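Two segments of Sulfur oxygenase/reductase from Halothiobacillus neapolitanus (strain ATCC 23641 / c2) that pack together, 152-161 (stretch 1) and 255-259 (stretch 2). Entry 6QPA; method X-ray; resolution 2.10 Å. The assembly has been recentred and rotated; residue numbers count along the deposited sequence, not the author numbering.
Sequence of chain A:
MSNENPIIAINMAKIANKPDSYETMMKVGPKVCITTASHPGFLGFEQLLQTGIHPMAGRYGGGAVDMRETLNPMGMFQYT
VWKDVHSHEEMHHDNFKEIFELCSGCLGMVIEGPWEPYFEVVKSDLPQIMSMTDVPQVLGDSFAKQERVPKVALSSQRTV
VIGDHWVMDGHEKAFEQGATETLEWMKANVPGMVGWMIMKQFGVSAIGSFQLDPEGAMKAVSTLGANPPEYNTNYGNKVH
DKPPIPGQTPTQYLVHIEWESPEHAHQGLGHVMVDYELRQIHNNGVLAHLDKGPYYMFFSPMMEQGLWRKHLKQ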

# COMPACT_ATOMS: atom_id res chain seq x y z
N VAL A 152 -11.12 45.36 -34.30
CA VAL A 152 -12.14 44.56 -33.63
C VAL A 152 -11.86 44.53 -32.13
O VAL A 152 -10.87 43.94 -31.69
CB VAL A 152 -12.23 43.14 -34.20
CG1 VAL A 152 -13.24 42.35 -33.38
CG2 VAL A 152 -12.67 43.19 -35.65
N ALA A 153 -12.75 45.16 -31.34
CA ALA A 153 -12.67 45.18 -29.87
C ALA A 153 -13.70 44.20 -29.34
O ALA A 153 -14.89 44.53 -29.26
CB ALA A 153 -12.89 46.59 -29.31
N LEU A 154 -13.26 42.99 -28.99
CA LEU A 154 -14.19 41.93 -28.60
C LEU A 154 -14.69 42.17 -27.18
O LEU A 154 -13.88 42.30 -26.25
CB LEU A 154 -13.53 40.56 -28.72
CG LEU A 154 -13.21 40.15 -30.16
CD1 LEU A 154 -12.47 38.82 -30.17
CD2 LEU A 154 -14.45 40.06 -31.01
N SER A 155 -16.01 42.22 -27.02
CA SER A 155 -16.66 42.44 -25.73
C SER A 155 -16.19 41.41 -24.71
O SER A 155 -16.30 40.21 -24.95
CB SER A 155 -18.18 42.38 -25.90
OG SER A 155 -18.83 42.68 -24.68
N SER A 156 -15.65 41.90 -23.59
CA SER A 156 -15.16 41.05 -22.50
C SER A 156 -14.17 39.98 -22.96
O SER A 156 -14.09 38.92 -22.34
CB SER A 156 -16.33 40.39 -21.76
OG SER A 156 -17.14 41.34 -21.11
N GLN A 157 -13.42 40.23 -24.04
CA GLN A 157 -12.50 39.24 -24.61
C GLN A 157 -11.29 39.92 -25.23
O GLN A 157 -10.94 39.70 -26.40
CB GLN A 157 -13.19 38.37 -25.68
CG GLN A 157 -14.15 37.30 -25.19
CD GLN A 157 -14.90 36.59 -26.34
OE1 GLN A 157 -14.48 36.63 -27.51
NE2 GLN A 157 -16.01 35.93 -26.00
N ARG A 158 -10.62 40.78 -24.47
CA ARG A 158 -9.39 41.42 -24.94
C ARG A 158 -8.64 41.92 -23.72
O ARG A 158 -9.06 41.69 -22.58
CB ARG A 158 -9.68 42.54 -25.96
CG ARG A 158 -10.35 43.78 -25.37
CD ARG A 158 -11.06 44.63 -26.41
NE ARG A 158 -11.58 45.85 -25.80
CZ ARG A 158 -12.69 45.91 -25.06
NH1 ARG A 158 -13.43 44.81 -24.88
NH2 ARG A 158 -13.06 47.06 -24.52
N THR A 159 -7.52 42.58 -23.95
CA THR A 159 -6.66 43.04 -22.88
C THR A 159 -6.72 44.56 -22.82
O THR A 159 -6.69 45.24 -23.85
CB THR A 159 -5.22 42.56 -23.11
OG1 THR A 159 -5.19 41.14 -22.99
CG2 THR A 159 -4.25 43.18 -22.06
N VAL A 160 -6.85 45.09 -21.61
CA VAL A 160 -6.77 46.53 -21.39
C VAL A 160 -5.52 46.80 -20.56
O VAL A 160 -5.30 46.16 -19.52
CB VAL A 160 -8.03 47.11 -20.73
CG1 VAL A 160 -7.84 48.60 -20.40
CG2 VAL A 160 -9.23 46.93 -21.68
N VAL A 161 -4.71 47.72 -21.04
CA VAL A 161 -3.49 48.12 -20.36
C VAL A 161 -3.64 49.58 -19.96
O VAL A 161 -4.17 50.39 -20.73
CB VAL A 161 -2.30 47.89 -21.31
CG1 VAL A 161 -1.21 48.80 -21.01
CG2 VAL A 161 -1.86 46.42 -21.24
N VAL A 255 -2.88 56.32 -19.47
CA VAL A 255 -2.92 56.00 -20.89
C VAL A 255 -3.56 54.63 -21.04
O VAL A 255 -2.96 53.61 -20.70
CB VAL A 255 -1.51 56.06 -21.50
CG1 VAL A 255 -1.55 55.57 -22.95
CG2 VAL A 255 -0.97 57.50 -21.40
N HIS A 256 -4.78 54.61 -21.57
CA HIS A 256 -5.59 53.40 -21.69
C HIS A 256 -5.39 52.83 -23.09
O HIS A 256 -5.66 53.52 -24.08
CB HIS A 256 -7.05 53.76 -21.41
CG HIS A 256 -8.06 52.70 -21.74
ND1 HIS A 256 -8.92 52.19 -20.79
CD2 HIS A 256 -8.42 52.13 -22.91
CE1 HIS A 256 -9.73 51.31 -21.35
NE2 HIS A 256 -9.46 51.27 -22.64
N ILE A 257 -4.85 51.61 -23.19
CA ILE A 257 -4.60 50.98 -24.49
C ILE A 257 -5.22 49.59 -24.51
O ILE A 257 -4.95 48.77 -23.62
CB ILE A 257 -3.10 50.89 -24.82
CG1 ILE A 257 -2.39 52.21 -24.47
CG2 ILE A 257 -2.94 50.55 -26.29
CD1 ILE A 257 -0.89 52.13 -24.62
N GLU A 258 -5.99 49.31 -25.55
CA GLU A 258 -6.62 48.02 -25.72
C GLU A 258 -5.86 47.22 -26.77
O GLU A 258 -5.39 47.78 -27.78
CB GLU A 258 -8.09 48.17 -26.10
CG GLU A 258 -8.79 49.06 -25.11
CD GLU A 258 -10.31 49.02 -25.16
OE1 GLU A 258 -10.90 49.56 -24.21
OE2 GLU A 258 -10.91 48.47 -26.10
N TRP A 259 -5.72 45.93 -26.50
CA TRP A 259 -4.93 45.02 -27.31
C TRP A 259 -5.70 43.72 -27.48
O TRP A 259 -6.51 43.35 -26.63
CB TRP A 259 -3.57 44.72 -26.68
CG TRP A 259 -2.68 45.91 -26.49
CD1 TRP A 259 -2.60 46.70 -25.38
CD2 TRP A 259 -1.73 46.43 -27.42
NE1 TRP A 259 -1.66 47.68 -25.57
CE2 TRP A 259 -1.11 47.54 -26.81
CE3 TRP A 259 -1.36 46.08 -28.72
CZ2 TRP A 259 -0.12 48.31 -27.46
CZ3 TRP A 259 -0.36 46.84 -29.37
CH2 TRP A 259 0.25 47.93 -28.73

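Residues 159-161 and 255-259 lie side by side as antiparallel strands, their axes 4.7 Å apart at closest approach and their N-to-C directions 159° apart. The register pairs V161 with I257, V160 with E258 and T159 with W259, and the two segments together bury 430 Å².

At the start of stretch 2, V255 adds little: its CA-to-CB bond points sideways and its side chain makes no close contact with the other segment. H256 also directs its CA-to-CB bond sideways, but its imidazole reaches the partner strand, where V160 CG1 sits over one ring face, 3.8 Å from the ring centroid, in a CH-pi contact. The backbone takes part as well: H256 CA lies 3.5 Å from V161 O in a CA-H...O contact, a common supplement to the amide bonds of antiparallel sheets.

I257 forms a hydrogen-bonded pair with V161. The two bonds run in opposite directions, I257 N donating to V161 O and V161 N to I257 O, both at 2.8 Å and nearly straight. The side chains of this pair share a sheet face with those of T159 and W259.

E258 faces V160 in a non-hydrogen-bonded pair, where the CA atoms come closest, 4.6 Å apart; E258 CA also approaches T159 O at 3.4 Å in a second CA-H...O contact. The carboxylate is the polar centre of the interface. It meets the edge of the R158 guanidinium, near its plane, in a salt bridge in which R158 NE donates to E258 OE2 at 2.7 Å. R158 NH2 adds weak bonds to E258 OE2 at 3.0 Å and to E258 OE1 at 3.3 Å. From within its own strand, H256 NE2 donates to E258 OE1 at 2.7 Å, so the acid links the imidazole to the arginine. The arginine is held from its own side too: R158 NH1 bonds to L154 O at 2.9 Å. That carbonyl also accepts Q157 N at 3.1 Å, closing the type II turn from L154 to Q157 and tying the guanidinium to the loop before the strand.

W259 completes the ladder with a second reciprocal pair, W259 N to T159 O at 2.9 Å and T159 N to W259 O at 3.0 Å. Its indole extends along the face shared with V161, whose CG2 lies 4.2 Å from W259 CD1, an apolar contact made obliquely to the ring. Indole NE1 is buried by the packing and finds no hydrogen-bond partner in the model.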